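Local coordinates for protein 1-pyrroline-5-carboxylate dehydrogenase (Thermus thermophilus, PDB 1UZB) that probably oxidises 1-pyrroline-5-carboxylate, through its open-chain form glutamate gamma-semialdehyde, to glutamate, passing the electrons to a nicotinamide cofactor, at residues A149-R153 / L500-R504; M193-P197 / F255-T259; K321-A325 / K474-A478; V480-F485 / K496-L500. All coordinates share one frame; numbering follows the deposited sequence. Where two conformers were deposited one is given.

Interaction 1 (A149-R153 / L500-R504); sequences ALRYR and LDYLR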
loop_
_atom_site.group_PDB
_atom_site.type_symbol
_atom_site.label_atom_id
_atom_site.label_comp_id
_atom_site.label_asym_id
_atom_site.label_seq_id
_atom_site.Cartn_x
_atom_site.Cartn_y
_atom_site.Cartn_z
ATOM N N ALA A 149 -2.030 12.499 -15.325
ATOM C CA ALA A 149 -1.659 11.735 -16.512
ATOM C C ALA A 149 -0.673 10.613 -16.183
ATOM O O ALA A 149 -0.703 9.549 -16.803
ATOM C CB ALA A 149 -1.065 12.668 -17.569
ATOM N N LEU A 150 0.199 10.838 -15.206
ATOM C CA LEU A 150 1.178 9.818 -14.842
ATOM C C LEU A 150 0.535 8.569 -14.250
ATOM O O LEU A 150 1.137 7.493 -14.250
ATOM C CB LEU A 150 2.198 10.402 -13.863
ATOM C CG LEU A 150 3.186 11.382 -14.505
ATOM C CD1 LEU A 150 3.945 12.137 -13.428
ATOM C CD2 LEU A 150 4.145 10.621 -15.408
ATOM N N ARG A 151 -0.690 8.708 -13.754
ATOM C CA ARG A 151 -1.404 7.577 -13.167
ATOM C C ARG A 151 -1.857 6.590 -14.243
ATOM O O ARG A 151 -2.259 5.467 -13.933
ATOM C CB ARG A 151 -2.617 8.079 -12.377
ATOM C CG ARG A 151 -2.263 8.997 -11.212
ATOM C CD ARG A 151 -1.630 8.225 -10.063
ATOM N NE ARG A 151 -2.629 7.500 -9.283
ATOM C CZ ARG A 151 -3.414 8.061 -8.367
ATOM N NH1 ARG A 151 -3.313 9.359 -8.107
ATOM N NH2 ARG A 151 -4.312 7.329 -7.722
ATOM N N TYR A 152 -1.784 7.010 -15.504
ATOM C CA TYR A 152 -2.192 6.164 -16.623
ATOM C C TYR A 152 -1.009 5.654 -17.438
ATOM O O TYR A 152 -1.198 5.034 -18.485
ATOM C CB TYR A 152 -3.120 6.938 -17.570
ATOM C CG TYR A 152 -4.447 7.335 -16.970
ATOM C CD1 TYR A 152 -4.597 8.539 -16.287
ATOM C CD2 TYR A 152 -5.554 6.496 -17.076
ATOM C CE1 TYR A 152 -5.822 8.899 -15.720
ATOM C CE2 TYR A 152 -6.780 6.844 -16.519
ATOM C CZ TYR A 152 -6.908 8.043 -15.842
ATOM O OH TYR A 152 -8.121 8.388 -15.293
ATOM N N ARG A 153 0.207 5.896 -16.961
ATOM C CA ARG A 153 1.396 5.497 -17.710
ATOM C C ARG A 153 1.579 4.000 -17.949
ATOM O O ARG A 153 1.153 3.165 -17.156
ATOM C CB ARG A 153 2.653 6.088 -17.056
ATOM C CG ARG A 153 3.131 5.384 -15.799
ATOM C CD ARG A 153 4.239 6.198 -15.138
ATOM N NE ARG A 153 4.965 5.454 -14.112
ATOM C CZ ARG A 153 5.892 4.534 -14.365
ATOM N NH1 ARG A 153 6.214 4.241 -15.618
ATOM N NH2 ARG A 153 6.504 3.912 -13.367
ATOM N N LEU A 500 -9.249 12.788 -11.717
ATOM C CA LEU A 500 -8.489 11.732 -12.375
ATOM C C LEU A 500 -9.267 11.123 -13.539
ATOM O O LEU A 500 -8.700 10.851 -14.592
ATOM C CB LEU A 500 -8.136 10.638 -11.361
ATOM C CG LEU A 500 -7.252 11.062 -10.184
ATOM C CD1 LEU A 500 -7.175 9.941 -9.162
ATOM C CD2 LEU A 500 -5.868 11.425 -10.686
ATOM N N ASP A 501 -10.568 10.924 -13.345
ATOM C CA ASP A 501 -11.427 10.325 -14.363
ATOM C C ASP A 501 -11.485 11.090 -15.677
ATOM O O ASP A 501 -11.778 10.510 -16.717
ATOM C CB ASP A 501 -12.860 10.172 -13.834
ATOM C CG ASP A 501 -13.017 9.003 -12.884
ATOM O OD1 ASP A 501 -12.011 8.326 -12.581
ATOM O OD2 ASP A 501 -14.163 8.764 -12.442
ATOM N N TYR A 502 -11.212 12.389 -15.638
ATOM C CA TYR A 502 -11.282 13.188 -16.855
ATOM C C TYR A 502 -10.370 12.669 -17.959
ATOM O O TYR A 502 -10.783 12.562 -19.111
ATOM C CB TYR A 502 -10.923 14.643 -16.549
ATOM C CG TYR A 502 -11.248 15.622 -17.660
ATOM C CD1 TYR A 502 -12.569 15.864 -18.035
ATOM C CD2 TYR A 502 -10.244 16.368 -18.275
ATOM C CE1 TYR A 502 -12.886 16.833 -18.983
ATOM C CE2 TYR A 502 -10.547 17.344 -19.225
ATOM C CZ TYR A 502 -11.871 17.573 -19.567
ATOM O OH TYR A 502 -12.185 18.574 -20.459
ATOM N N LEU A 503 -9.132 12.332 -17.611
ATOM C CA LEU A 503 -8.185 11.872 -18.618
ATOM C C LEU A 503 -8.530 10.532 -19.266
ATOM O O LEU A 503 -8.165 10.287 -20.416
ATOM C CB LEU A 503 -6.770 11.834 -18.029
ATOM C CG LEU A 503 -6.296 13.157 -17.412
ATOM C CD1 LEU A 503 -4.848 13.022 -16.969
ATOM C CD2 LEU A 503 -6.438 14.292 -18.421
ATOM N N ARG A 504 -9.239 9.671 -18.543
ATOM C CA ARG A 504 -9.624 8.369 -19.083
ATOM C C ARG A 504 -10.496 8.530 -20.331
ATOM O O ARG A 504 -10.519 7.662 -21.206
ATOM C CB ARG A 504 -10.395 7.569 -18.027
ATOM C CG ARG A 504 -10.864 6.193 -18.497
ATOM C CD ARG A 504 -9.683 5.285 -18.766
ATOM N NE ARG A 504 -10.078 3.972 -19.267
ATOM C CZ ARG A 504 -10.440 3.722 -20.522
ATOM N NH1 ARG A 504 -10.777 2.488 -20.872
ATOM N NH2 ARG A 504 -10.462 4.694 -21.429
HETATM O O HOH W 1 -9.820 6.377 -14.245
#
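Tyr152 and Leu500 are joined by one hydrogen bond, in which the phenol OH of Tyr152 donates to Leu500 O at 2.6 Å. The acceptor lies at the edge of the ring, in its plane, while the hydroxyl comes from above the carbonyl plane, 54° out of it. With CG anti to the carbonyl carbon (chi1 -65°), the ring points across at helix 500-504, where Tyr152 CE1 rests 3.9 Å from Leu503 CB and Tyr152 OH lies 3.6 Å from Arg504 CB. The apolar packing is tightest deeper in, where Leu503 CD1 approaches Ala149 N to 3.3 Å beside Val200. The outer side is looser. Arg151 merely brushes Leu500, Arg151 NH1 standing 4.0 Å from Leu500 CD1, while its guanidinium forms a salt bridge with Glu158 of the second subunit. A water donates to Tyr152 OH at 2.8 Å and only weakly to Asp501 OD1, the other carboxylate oxygen serving Arg504 and Tyr171 of the second subunit. A phenylalanine here would probably leave Leu500 O without this donor and the water without the hydroxyl it donates to. Joining the loop after helix 128-149 to short helix 500-504, the contact lies at the subunit interface of the aldehyde dehydrogenase fold.

Interaction 2 (M193-P197 / F255-T259); sequences MIVGP and FINFT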
loop_
_atom_site.group_PDB
_atom_site.type_symbol
_atom_site.label_atom_id
_atom_site.label_comp_id
_atom_site.label_asym_id
_atom_site.label_seq_id
_atom_site.Cartn_x
_atom_site.Cartn_y
_atom_site.Cartn_z
ATOM N N MET A 193 -9.665 22.154 -21.126
ATOM C CA MET A 193 -10.195 21.338 -22.213
ATOM C C MET A 193 -9.140 20.936 -23.235
ATOM O O MET A 193 -9.287 19.925 -23.925
ATOM C CB MET A 193 -11.320 22.084 -22.927
ATOM C CG MET A 193 -12.526 22.372 -22.062
ATOM S SD MET A 193 -13.786 23.246 -23.002
ATOM C CE MET A 193 -14.502 21.865 -23.791
ATOM N N ILE A 194 -8.082 21.736 -23.329
ATOM C CA ILE A 194 -6.987 21.482 -24.259
ATOM C C ILE A 194 -5.888 20.614 -23.649
ATOM O O ILE A 194 -5.521 19.579 -24.208
ATOM C CB ILE A 194 -6.322 22.807 -24.715
ATOM C CG1 ILE A 194 -7.308 23.644 -25.533
ATOM C CG2 ILE A 194 -5.060 22.514 -25.521
ATOM C CD1 ILE A 194 -6.792 25.027 -25.864
ATOM N N VAL A 195 -5.374 21.028 -22.491
ATOM C CA VAL A 195 -4.268 20.301 -21.878
ATOM C C VAL A 195 -4.599 18.923 -21.327
ATOM O O VAL A 195 -3.707 18.087 -21.211
ATOM C CB VAL A 195 -3.559 21.156 -20.779
ATOM C CG1 VAL A 195 -3.080 22.474 -21.380
ATOM C CG2 VAL A 195 -4.485 21.408 -19.606
ATOM N N GLY A 196 -5.860 18.675 -20.991
ATOM C CA GLY A 196 -6.227 17.360 -20.491
ATOM C C GLY A 196 -5.966 16.325 -21.576
ATOM O O GLY A 196 -5.191 15.383 -21.379
ATOM N N PRO A 197 -6.603 16.472 -22.747
ATOM C CA PRO A 197 -6.393 15.515 -23.842
ATOM C C PRO A 197 -4.931 15.449 -24.294
ATOM O O PRO A 197 -4.389 14.371 -24.541
ATOM C CB PRO A 197 -7.301 16.051 -24.945
ATOM C CG PRO A 197 -8.422 16.690 -24.174
ATOM C CD PRO A 197 -7.702 17.404 -23.061
ATOM N N PHE A 255 -12.367 13.128 -31.655
ATOM C CA PHE A 255 -13.181 13.456 -30.497
ATOM C C PHE A 255 -13.511 14.929 -30.477
ATOM O O PHE A 255 -12.852 15.736 -31.134
ATOM C CB PHE A 255 -12.465 13.075 -29.191
ATOM C CG PHE A 255 -11.153 13.788 -28.970
ATOM C CD1 PHE A 255 -9.961 13.227 -29.410
ATOM C CD2 PHE A 255 -11.109 15.024 -28.323
ATOM C CE1 PHE A 255 -8.743 13.878 -29.211
ATOM C CE2 PHE A 255 -9.895 15.683 -28.119
ATOM C CZ PHE A 255 -8.710 15.108 -28.564
ATOM N N ILE A 256 -14.532 15.270 -29.703
ATOM C CA ILE A 256 -14.979 16.646 -29.573
ATOM C C ILE A 256 -15.150 16.939 -28.091
ATOM O O ILE A 256 -15.820 16.191 -27.384
ATOM C CB ILE A 256 -16.339 16.852 -30.270
ATOM C CG1 ILE A 256 -16.227 16.478 -31.749
ATOM C CG2 ILE A 256 -16.797 18.293 -30.126
ATOM C CD1 ILE A 256 -17.537 16.004 -32.351
ATOM N N ASN A 257 -14.519 18.010 -27.622
ATOM C CA ASN A 257 -14.629 18.413 -26.228
ATOM C C ASN A 257 -15.317 19.776 -26.289
ATOM O O ASN A 257 -14.763 20.738 -26.824
ATOM C CB ASN A 257 -13.237 18.509 -25.596
ATOM C CG ASN A 257 -13.276 18.448 -24.079
ATOM O OD1 ASN A 257 -14.316 18.174 -23.477
ATOM N ND2 ASN A 257 -12.131 18.698 -23.454
ATOM N N PHE A 258 -16.533 19.845 -25.759
ATOM C CA PHE A 258 -17.324 21.066 -25.810
ATOM C C PHE A 258 -17.900 21.521 -24.483
ATOM O O PHE A 258 -18.340 20.712 -23.667
ATOM C CB PHE A 258 -18.485 20.867 -26.792
ATOM C CG PHE A 258 -19.531 21.948 -26.735
ATOM C CD1 PHE A 258 -19.363 23.133 -27.439
ATOM C CD2 PHE A 258 -20.691 21.771 -25.982
ATOM C CE1 PHE A 258 -20.336 24.129 -27.400
ATOM C CE2 PHE A 258 -21.674 22.763 -25.933
ATOM C CZ PHE A 258 -21.495 23.942 -26.644
ATOM N N THR A 259 -17.898 22.837 -24.290
ATOM C CA THR A 259 -18.484 23.457 -23.112
ATOM C C THR A 259 -19.192 24.695 -23.648
ATOM O O THR A 259 -18.571 25.547 -24.282
ATOM C CB THR A 259 -17.426 23.870 -22.066
ATOM O OG1 THR A 259 -16.735 22.704 -21.599
ATOM C CG2 THR A 259 -18.099 24.549 -20.877
#
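Asn257 and Met193 cross obliquely, the amide of one reaching the backbone of the other while the thioether of the second runs back over the strand. Asn257 ND2 donates to Met193 O at 3.1 Å. The bond is well laid at both ends: the donor lies in the carbonyl plane on a lone pair, and the acceptor is 9° out of the amide plane, although the N-H itself is bent (145°). Tyr502 OH pairs with the same amide nitrogen, so two oxygens fix the rotation of the amide. The methionine chain is extended until chi3, where a turn to 82° brings its methyl over the strand, Met193 CE reaching Thr259 OG1 at 3.2 Å and Phe258 N at 3.5 Å. The sulfur touches the same hydroxyl, Met193 SD to Thr259 OG1 being 3.3 Å. One turn further along the helix, Pro197 CB meets Phe255 CZ at 4.0 Å, obliquely to the ring. Phe255, Asn257 and Thr259 thus form the strand face that receives helix 188-199, the axes of segments 193-197 and 255-259 coming within 9.9 Å, whereas Ile256 and Phe258 pack on helix 262-272. The strand itself lies between 165-180 and 284-288, parallel to both, in an alpha/beta layered domain.

Interaction 3 (K321-A325 / K474-A478); sequences KCSAA and KITGA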
loop_
_atom_site.group_PDB
_atom_site.type_symbol
_atom_site.label_atom_id
_atom_site.label_comp_id
_atom_site.label_asym_id
_atom_site.label_seq_id
_atom_site.Cartn_x
_atom_site.Cartn_y
_atom_site.Cartn_z
ATOM N N LYS A 321 -22.463 32.151 -15.271
ATOM C CA LYS A 321 -21.773 30.910 -14.937
ATOM C C LYS A 321 -22.754 29.754 -15.023
ATOM O O LYS A 321 -23.923 29.884 -14.651
ATOM C CB LYS A 321 -21.213 30.968 -13.514
ATOM C CG LYS A 321 -20.250 32.108 -13.258
ATOM C CD LYS A 321 -19.661 32.015 -11.864
ATOM C CE LYS A 321 -18.724 33.175 -11.603
ATOM N NZ LYS A 321 -18.120 33.082 -10.246
ATOM N N CYS A 322 -22.275 28.619 -15.512
ATOM C CA CYS A 322 -23.115 27.437 -15.615
ATOM C C CYS A 322 -23.470 26.940 -14.220
ATOM O O CYS A 322 -24.436 26.201 -14.046
ATOM C CB CYS A 322 -22.384 26.343 -16.387
ATOM S SG CYS A 322 -21.972 26.830 -18.063
ATOM N N SER A 323 -22.686 27.370 -13.234
ATOM C CA SER A 323 -22.873 26.989 -11.835
ATOM C C SER A 323 -23.627 28.038 -11.015
ATOM O O SER A 323 -23.891 27.825 -9.833
ATOM C CB SER A 323 -21.507 26.769 -11.183
ATOM O OG SER A 323 -20.764 27.982 -11.183
ATOM N N ALA A 324 -23.961 29.168 -11.631
ATOM C CA ALA A 324 -24.640 30.253 -10.928
ATOM C C ALA A 324 -25.988 29.895 -10.318
ATOM O O ALA A 324 -26.778 29.150 -10.902
ATOM C CB ALA A 324 -24.816 31.446 -11.868
ATOM N N ALA A 325 -26.252 30.434 -9.135
ATOM C CA ALA A 325 -27.539 30.208 -8.498
ATOM C C ALA A 325 -28.552 31.103 -9.207
ATOM O O ALA A 325 -28.511 32.324 -9.066
ATOM C CB ALA A 325 -27.475 30.566 -7.019
ATOM N N LYS A 474 -21.231 28.888 -0.959
ATOM C CA LYS A 474 -21.566 29.232 -2.341
ATOM C C LYS A 474 -21.528 27.991 -3.232
ATOM O O LYS A 474 -20.816 27.026 -2.936
ATOM C CB LYS A 474 -20.579 30.277 -2.872
ATOM C CG LYS A 474 -19.158 29.752 -2.978
ATOM C CD LYS A 474 -18.179 30.797 -3.481
ATOM C CE LYS A 474 -16.813 30.163 -3.728
ATOM N NZ LYS A 474 -15.826 31.102 -4.332
ATOM N N ILE A 475 -22.281 28.014 -4.328
ATOM C CA ILE A 475 -22.316 26.865 -5.229
ATOM C C ILE A 475 -21.487 27.045 -6.493
ATOM O O ILE A 475 -21.497 26.191 -7.375
ATOM C CB ILE A 475 -23.769 26.493 -5.612
ATOM C CG1 ILE A 475 -24.425 27.606 -6.437
ATOM C CG2 ILE A 475 -24.562 26.230 -4.344
ATOM C CD1 ILE A 475 -25.782 27.213 -7.011
ATOM N N THR A 476 -20.767 28.160 -6.569
ATOM C CA THR A 476 -19.905 28.456 -7.707
ATOM C C THR A 476 -18.450 28.268 -7.271
ATOM O O THR A 476 -18.170 28.011 -6.095
ATOM C CB THR A 476 -20.074 29.918 -8.162
ATOM O OG1 THR A 476 -19.783 30.781 -7.058
ATOM C CG2 THR A 476 -21.500 30.187 -8.634
ATOM N N GLY A 477 -17.530 28.377 -8.224
ATOM C CA GLY A 477 -16.114 28.277 -7.911
ATOM C C GLY A 477 -15.528 26.928 -7.548
ATOM O O GLY A 477 -14.645 26.859 -6.691
ATOM N N ALA A 478 -15.994 25.864 -8.192
ATOM C CA ALA A 478 -15.466 24.533 -7.922
ATOM C C ALA A 478 -13.955 24.554 -8.142
ATOM O O ALA A 478 -13.472 25.055 -9.159
ATOM C CB ALA A 478 -16.113 23.513 -8.849
HETATM O O HOH W 2 -19.923 33.299 -8.030
#
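Thr476 sets its CG2 methyl against Ser323, 3.4 Å from the serine OG, and in doing so covers a type I beta turn that runs from Lys321 to Ala324. Closed by Ala324 N bonding to Lys321 O at 3.1 Å, the turn leads into strand 325-331 of the larger, seven-stranded sheet. Its Lys-Cys-Ser sequence is consistent with the cysteine-bearing active-site loop of aldehyde dehydrogenases. The facing segment leaves strand 468-471, at one edge of the same sheet, so the contact joins two loops that emerge from the alpha/beta domain that, as in relatives, probably carries the catalytic cysteine.

The threonine methyl is shared by three residues of the turn: beyond Ser323, Thr476 CG2 lies 3.9 Å from Ala324 CA and 4.1 Å from Lys321 CD, whose extended chain passes it at about a right angle. Ile475 supplies the second patch. Its CG1 lies between the backbone N and the carbonyl carbon (chi1 65°), which directs that branch at the turn: Ile475 CG1 meets Ser323 O at 3.4 Å, and the Ile475 CD1 tip reaches Ala325 CB at 3.8 Å. The serine carbonyl touched in this way has its polar partner elsewhere, in the hydroxyl of Thr446. Ser313 of helix 303-315 ties both segments together, through its OG to Ile475 N and through its backbone to Ala325. The lysine ammonium forms a salt bridge with Glu130, and it also reaches Thr476 indirectly: one water accepts from Lys321 NZ at 2.9 Å and lies 2.7 Å from Thr476 OG1.

Interaction 4 (V480-F485 / K496-L500); sequences VGVQPF and KTGAL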
loop_
_atom_site.group_PDB
_atom_site.type_symbol
_atom_site.label_atom_id
_atom_site.label_comp_id
_atom_site.label_asym_id
_atom_site.label_seq_id
_atom_site.Cartn_x
_atom_site.Cartn_y
_atom_site.Cartn_z
ATOM N N VAL A 480 -10.307 22.821 -8.825
ATOM C CA VAL A 480 -9.694 21.676 -9.478
ATOM C C VAL A 480 -9.150 20.727 -8.408
ATOM O O VAL A 480 -8.534 21.161 -7.429
ATOM C CB VAL A 480 -8.541 22.137 -10.399
ATOM C CG1 VAL A 480 -7.710 20.943 -10.855
ATOM C CG2 VAL A 480 -9.113 22.866 -11.605
ATOM N N GLY A 481 -9.410 19.435 -8.587
ATOM C CA GLY A 481 -8.930 18.435 -7.648
ATOM C C GLY A 481 -9.803 18.222 -6.423
ATOM O O GLY A 481 -10.012 17.086 -5.991
ATOM N N VAL A 482 -10.318 19.314 -5.867
ATOM C CA VAL A 482 -11.161 19.271 -4.674
ATOM C C VAL A 482 -12.592 18.867 -4.998
ATOM O O VAL A 482 -13.171 17.997 -4.338
ATOM C CB VAL A 482 -11.208 20.655 -3.984
ATOM C CG1 VAL A 482 -12.025 20.575 -2.706
ATOM C CG2 VAL A 482 -9.794 21.143 -3.689
ATOM N N GLN A 483 -13.146 19.505 -6.021
ATOM C CA GLN A 483 -14.514 19.256 -6.442
ATOM C C GLN A 483 -14.651 18.898 -7.918
ATOM O O GLN A 483 -14.821 19.782 -8.764
ATOM C CB GLN A 483 -15.379 20.486 -6.137
ATOM C CG GLN A 483 -15.584 20.747 -4.651
ATOM C CD GLN A 483 -15.019 22.081 -4.182
ATOM O OE1 GLN A 483 -14.623 22.934 -4.982
ATOM N NE2 GLN A 483 -14.990 22.268 -2.871
ATOM N N PRO A 484 -14.559 17.597 -8.251
ATOM C CA PRO A 484 -14.695 17.162 -9.647
ATOM C C PRO A 484 -15.925 17.879 -10.203
ATOM O O PRO A 484 -17.006 17.793 -9.621
ATOM C CB PRO A 484 -14.907 15.661 -9.509
ATOM C CG PRO A 484 -14.028 15.323 -8.340
ATOM C CD PRO A 484 -14.299 16.451 -7.360
ATOM N N PHE A 485 -15.766 18.571 -11.327
ATOM C CA PHE A 485 -16.863 19.362 -11.878
ATOM C C PHE A 485 -17.550 18.817 -13.129
ATOM O O PHE A 485 -16.915 18.590 -14.152
ATOM C CB PHE A 485 -16.361 20.783 -12.152
ATOM C CG PHE A 485 -17.454 21.749 -12.481
ATOM C CD1 PHE A 485 -18.322 22.198 -11.491
ATOM C CD2 PHE A 485 -17.646 22.182 -13.789
ATOM C CE1 PHE A 485 -19.366 23.065 -11.800
ATOM C CE2 PHE A 485 -18.689 23.049 -14.106
ATOM C CZ PHE A 485 -19.547 23.488 -13.112
ATOM N N LYS A 496 -16.167 14.765 -15.629
ATOM C CA LYS A 496 -15.689 15.486 -14.458
ATOM C C LYS A 496 -14.327 16.145 -14.633
ATOM O O LYS A 496 -13.294 15.474 -14.616
ATOM C CB LYS A 496 -15.662 14.540 -13.256
ATOM C CG LYS A 496 -17.042 14.188 -12.698
ATOM C CD LYS A 496 -17.745 15.442 -12.178
ATOM C CE LYS A 496 -18.706 15.144 -11.037
ATOM N NZ LYS A 496 -19.291 16.400 -10.488
ATOM N N THR A 497 -14.320 17.464 -14.793
ATOM C CA THR A 497 -13.059 18.178 -14.955
ATOM C C THR A 497 -12.362 18.298 -13.606
ATOM O O THR A 497 -13.003 18.271 -12.557
ATOM C CB THR A 497 -13.271 19.594 -15.540
ATOM O OG1 THR A 497 -14.011 20.395 -14.611
ATOM C CG2 THR A 497 -14.025 19.519 -16.864
ATOM N N GLY A 498 -11.040 18.421 -13.636
ATOM C CA GLY A 498 -10.287 18.540 -12.400
ATOM C C GLY A 498 -10.342 17.272 -11.572
ATOM O O GLY A 498 -10.279 17.320 -10.345
ATOM N N ALA A 499 -10.460 16.134 -12.249
ATOM C CA ALA A 499 -10.527 14.841 -11.585
ATOM C C ALA A 499 -9.749 13.814 -12.397
ATOM O O ALA A 499 -9.609 13.946 -13.616
ATOM C CB ALA A 499 -11.978 14.403 -11.448
ATOM N N LEU A 500 -9.249 12.788 -11.717
ATOM C CA LEU A 500 -8.489 11.732 -12.375
ATOM C C LEU A 500 -9.267 11.123 -13.539
ATOM O O LEU A 500 -8.700 10.851 -14.592
ATOM C CB LEU A 500 -8.136 10.638 -11.361
ATOM C CG LEU A 500 -7.252 11.062 -10.184
ATOM C CD1 LEU A 500 -7.175 9.941 -9.162
ATOM C CD2 LEU A 500 -5.868 11.425 -10.686
HETATM O O HOH W 3 -10.675 15.372 -8.205
#
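Phe485 and Thr497 make a single antiparallel bridge, a hydrogen-bonded pair that closes the loop between the two segments. Phe485 N donates to Thr497 O at 3.0 Å, nearly straight at 171° and on a carbonyl lone pair, while Thr497 N returns a bond to Phe485 O at 2.9 Å, tilted from that carbonyl's plane. The two side chains lie side by side, with the threonine hydroxyl near the plane of the phenyl ring, at its edge.

Further along, Gly498 O takes two donors. Gly481 N reaches it at 2.9 Å, and a water that also donates to Gly481 O does so at the same distance, forming a second, wetter tie between the two segments. Gly498 N is meanwhile taken up by Tyr145 OH. Gly498, with positive phi, sits so close that a CB would press on Val480 CA.

Lys496 serves the other end. A bend at chi2 (-63°) folds its chain over Pro484, and Lys496 NZ donates to Pro484 O at 2.8 Å from above the carbonyl plane. The same ammonium also bonds to Gly486 O and Gly467 O, and Asn468 ND2 is a further donor to Pro484 O. A methionine in its place would probably leave Gly486 O and Gly467 O without this donor, and Pro484 O relying on Asn468 ND2. Ser169 of the second subunit packs on Pro484, and on the proline ring Pro484 CB stands 3.7 Å from Ala499 CB.

In the fold
Following the chain from the N terminus, residues 149-153 open the widest loop, which interaction 1 closes only at 500-504. Interactions 2 and 3 nest within that span, one after the other; interaction 4 opens within it and ends on the same closing stretch, sharing Leu500 with interaction 1. Interaction 2 closes a 57-residue excursion in the domain around strand 255-259; interaction 3 closes a longer one in the domain of the seven-stranded sheet; interaction 4 shuts a short loop. Tyr502 links interaction 1 to both 2 and 4, and Ala478 packs on Phe485 to join 3 and 4. Interactions 1 and 4 also face the second subunit, whereas 2 and 3 lie buried within the chain.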